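Local coordinates for hypothetical protein (PDB 4OO3), which is a putative oxidoreductase of undetermined substrate that probably binds a nicotinamide dinucleotide through its Rossmann-fold domain, at residues T157-E162 with E364-E369. Sequence-based numbering, arbitrary orientation.
Sequences TMLQRE and EKVSAE
Glu162 and Lys365 meet tip to tip in a salt bridge that joins two helices. The ammonium NZ of Lys365 lies 2.9 Å from OE1 of Glu162 and 3.3 Å from OE2 of the same carboxylate, so it faces both oxygens, though each hydrogen bond is weak in its geometry. The lysine chain does not run straight to its partner: it is bent at chi2 (74°) and again at chi4, the second bend setting NZ against the carboxylate. CG2 of Val366 comes within 4.3 Å of OE1 of Glu162, a methyl near the carboxylate oxygen that Lys365 also approaches.

A second acidic group lies close by. OE1 of Glu369 stands 4.2 Å from OE2 of Glu162, the two side chains crossing at about a right angle while their carboxylate planes are only 17° apart. The repulsion between these like charges is probably eased by Lys365. A glutamine in place of Glu162 would probably leave the ammonium of Lys365 without its opposite charge on the facing helix.

The apolar part of the contact is sparse. CD2 of Leu159 touches CG1 of Val366 at 4.2 Å. Both residues are buried; Leu159 also packs on Leu342 of strand 341-346, in the mixed sheet, and on Tyr370 and Ile387 in loops, which ties the pair to that sheet and its neighbouring loops.

The axes of 157-162 and 364-369 come no closer than 11.6 Å and run at 142° to each other, roughly antiparallel, so the long side chains bridge most of the distance. This is a wide-set helix-helix contact between helix 155-164 and the C-terminal end of helix 352-369, joined by one salt bridge and one apolar pair, next to the mixed sheet of the putative oxidoreductase C-terminal domain.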
ATOM      1  N   THR A 157      -5.997   9.449   7.719  1.00 30.21           N
ATOM      2  CA  THR A 157      -4.991   8.629   8.376  1.00 29.74           C
ATOM      3  C   THR A 157      -4.044   9.485   9.216  1.00 30.85           C
ATOM      4  O   THR A 157      -3.764   9.147  10.369  1.00 30.69           O
ATOM      5  CB  THR A 157      -4.217   7.775   7.353  1.00 30.69           C
ATOM      6  OG1 THR A 157      -4.986   6.608   7.052  1.00 32.16           O
ATOM      7  CG2 THR A 157      -2.861   7.340   7.881  1.00 31.51           C
HETATM    8  N   MSE A 158      -3.582  10.601   8.652  1.00 29.46           N
HETATM    9  CA  MSE A 158      -2.647  11.479   9.351  1.00 30.84           C
HETATM   10  C   MSE A 158      -3.298  12.077  10.564  1.00 31.54           C
HETATM   11  O   MSE A 158      -2.645  12.255  11.591  1.00 31.04           O
HETATM   12  CB  MSE A 158      -2.121  12.599   8.451  1.00 31.05           C
HETATM   13  CG  MSE A 158      -1.200  12.020   7.386  1.00 31.83           C
HETATM   14 SE   MSE A 158      -0.675  13.414   6.102  0.75 31.98          SE
HETATM   15  CE  MSE A 158       0.731  14.230   7.200  1.00 35.31           C
ATOM     16  N   LEU A 159      -4.588  12.390  10.471  1.00 31.34           N
ATOM     17  CA  LEU A 159      -5.292  12.988  11.610  1.00 32.47           C
ATOM     18  C   LEU A 159      -5.574  11.952  12.695  1.00 33.02           C
ATOM     19  O   LEU A 159      -5.561  12.265  13.884  1.00 35.59           O
ATOM     20  CB  LEU A 159      -6.581  13.684  11.154  1.00 31.92           C
ATOM     21  CG  LEU A 159      -6.345  14.968  10.354  1.00 31.60           C
ATOM     22  CD1 LEU A 159      -7.619  15.471   9.696  1.00 32.91           C
ATOM     23  CD2 LEU A 159      -5.750  16.049  11.239  1.00 32.82           C
ATOM     24  N   GLN A 160      -5.813  10.718  12.277  1.00 36.37           N
ATOM     25  CA  GLN A 160      -6.038   9.618  13.199  1.00 37.29           C
ATOM     26  C   GLN A 160      -4.781   9.407  14.047  1.00 39.72           C
ATOM     27  O   GLN A 160      -4.850   9.368  15.275  1.00 45.04           O
ATOM     28  CB  GLN A 160      -6.386   8.350  12.423  1.00 38.60           C
ATOM     29  CG  GLN A 160      -7.549   7.570  12.998  1.00 42.34           C
ATOM     30  CD  GLN A 160      -7.758   6.249  12.297  1.00 43.60           C
ATOM     31  OE1 GLN A 160      -7.046   5.911  11.356  1.00 49.27           O
ATOM     32  NE2 GLN A 160      -8.733   5.490  12.757  1.00 45.60           N
ATOM     33  N   ARG A 161      -3.633   9.293  13.383  1.00 38.84           N
ATOM     34  CA  ARG A 161      -2.334   9.201  14.063  1.00 39.34           C
ATOM     35  C   ARG A 161      -2.132  10.351  15.051  1.00 39.66           C
ATOM     36  O   ARG A 161      -1.732  10.120  16.195  1.00 40.59           O
ATOM     37  CB  ARG A 161      -1.200   9.190  13.028  1.00 38.23           C
ATOM     38  CG  ARG A 161       0.226   9.146  13.577  1.00 38.06           C
ATOM     39  CD  ARG A 161       1.189   8.881  12.429  1.00 37.26           C
ATOM     40  NE  ARG A 161       2.566   9.315  12.673  1.00 38.12           N
ATOM     41  CZ  ARG A 161       3.638   8.518  12.741  1.00 39.56           C
ATOM     42  NH1 ARG A 161       3.546   7.200  12.606  1.00 41.26           N
ATOM     43  NH2 ARG A 161       4.831   9.049  12.952  1.00 42.31           N
ATOM     44  N   GLU A 162      -2.411  11.577  14.608  1.00 36.61           N
ATOM     45  CA  GLU A 162      -2.216  12.764  15.446  1.00 39.57           C
ATOM     46  C   GLU A 162      -3.093  12.746  16.681  1.00 38.15           C
ATOM     47  O   GLU A 162      -2.603  12.951  17.790  1.00 35.32           O
ATOM     48  CB  GLU A 162      -2.457  14.060  14.665  1.00 43.91           C
ATOM     49  CG  GLU A 162      -1.190  14.882  14.463  1.00 51.74           C
ATOM     50  CD  GLU A 162      -0.730  15.577  15.731  1.00 57.52           C
ATOM     51  OE1 GLU A 162      -1.580  16.128  16.463  1.00 66.04           O
ATOM     52  OE2 GLU A 162       0.487  15.582  15.993  1.00 66.15           O
ATOM     53  N   GLU A 364      -6.900  23.150  19.187  1.00 50.65           N
ATOM     54  CA  GLU A 364      -6.009  24.280  18.937  1.00 53.24           C
ATOM     55  C   GLU A 364      -4.650  23.779  18.430  1.00 52.36           C
ATOM     56  O   GLU A 364      -4.143  24.251  17.413  1.00 52.13           O
ATOM     57  CB  GLU A 364      -5.839  25.118  20.205  1.00 55.88           C
ATOM     58  CG  GLU A 364      -7.111  25.841  20.626  1.00 59.61           C
ATOM     59  CD  GLU A 364      -6.987  26.550  21.963  1.00 62.15           C
ATOM     60  OE1 GLU A 364      -5.888  26.543  22.560  1.00 61.22           O
ATOM     61  OE2 GLU A 364      -8.003  27.117  22.417  1.00 64.84           O
ATOM     62  N   LYS A 365      -4.085  22.807  19.139  1.00 53.69           N
ATOM     63  CA  LYS A 365      -2.825  22.172  18.746  1.00 57.02           C
ATOM     64  C   LYS A 365      -2.935  21.516  17.354  1.00 55.47           C
ATOM     65  O   LYS A 365      -2.037  21.659  16.527  1.00 54.30           O
ATOM     66  CB  LYS A 365      -2.380  21.178  19.846  1.00 66.95           C
ATOM     67  CG  LYS A 365      -1.746  19.856  19.408  1.00 77.80           C
ATOM     68  CD  LYS A 365      -0.319  20.006  18.890  1.00 82.99           C
ATOM     69  CE  LYS A 365       0.481  18.719  19.063  1.00 84.93           C
ATOM     70  NZ  LYS A 365      -0.264  17.504  18.623  1.00 86.76           N
ATOM     71  N   VAL A 366      -4.049  20.830  17.099  1.00 52.92           N
ATOM     72  CA  VAL A 366      -4.278  20.122  15.829  1.00 48.47           C
ATOM     73  C   VAL A 366      -4.451  21.083  14.644  1.00 46.23           C
ATOM     74  O   VAL A 366      -3.991  20.800  13.543  1.00 45.62           O
ATOM     75  CB  VAL A 366      -5.512  19.190  15.929  1.00 46.51           C
ATOM     76  CG1 VAL A 366      -5.815  18.525  14.593  1.00 45.38           C
ATOM     77  CG2 VAL A 366      -5.289  18.134  17.005  1.00 47.83           C
ATOM     78  N   SER A 367      -5.122  22.205  14.881  1.00 50.26           N
ATOM     79  CA  SER A 367      -5.309  23.251  13.869  1.00 53.45           C
ATOM     80  C   SER A 367      -3.990  23.883  13.454  1.00 51.63           C
ATOM     81  O   SER A 367      -3.828  24.282  12.305  1.00 49.18           O
ATOM     82  CB  SER A 367      -6.230  24.353  14.400  1.00 56.91           C
ATOM     83  OG  SER A 367      -7.479  23.821  14.788  1.00 57.61           O
ATOM     84  N   ALA A 368      -3.063  23.992  14.402  1.00 52.40           N
ATOM     85  CA  ALA A 368      -1.713  24.460  14.102  1.00 55.05           C
ATOM     86  C   ALA A 368      -1.053  23.528  13.089  1.00 52.61           C
ATOM     87  O   ALA A 368      -0.515  23.984  12.084  1.00 56.36           O
ATOM     88  CB  ALA A 368      -0.877  24.544  15.374  1.00 55.67           C
ATOM     89  N   GLU A 369      -1.122  22.225  13.353  1.00 50.86           N
ATOM     90  CA  GLU A 369      -0.553  21.213  12.462  1.00 50.69           C
ATOM     91  C   GLU A 369      -1.263  21.217  11.105  1.00 48.51           C
ATOM     92  O   GLU A 369      -0.617  21.191  10.065  1.00 49.22           O
ATOM     93  CB  GLU A 369      -0.681  19.806  13.065  1.00 55.90           C
ATOM     94  CG  GLU A 369      -0.119  19.605  14.467  1.00 60.52           C
ATOM     95  CD  GLU A 369       1.392  19.592  14.500  1.00 60.84           C
ATOM     96  OE1 GLU A 369       1.996  18.776  13.766  1.00 58.19           O
ATOM     97  OE2 GLU A 369       1.965  20.391  15.272  1.00 57.16           O
TER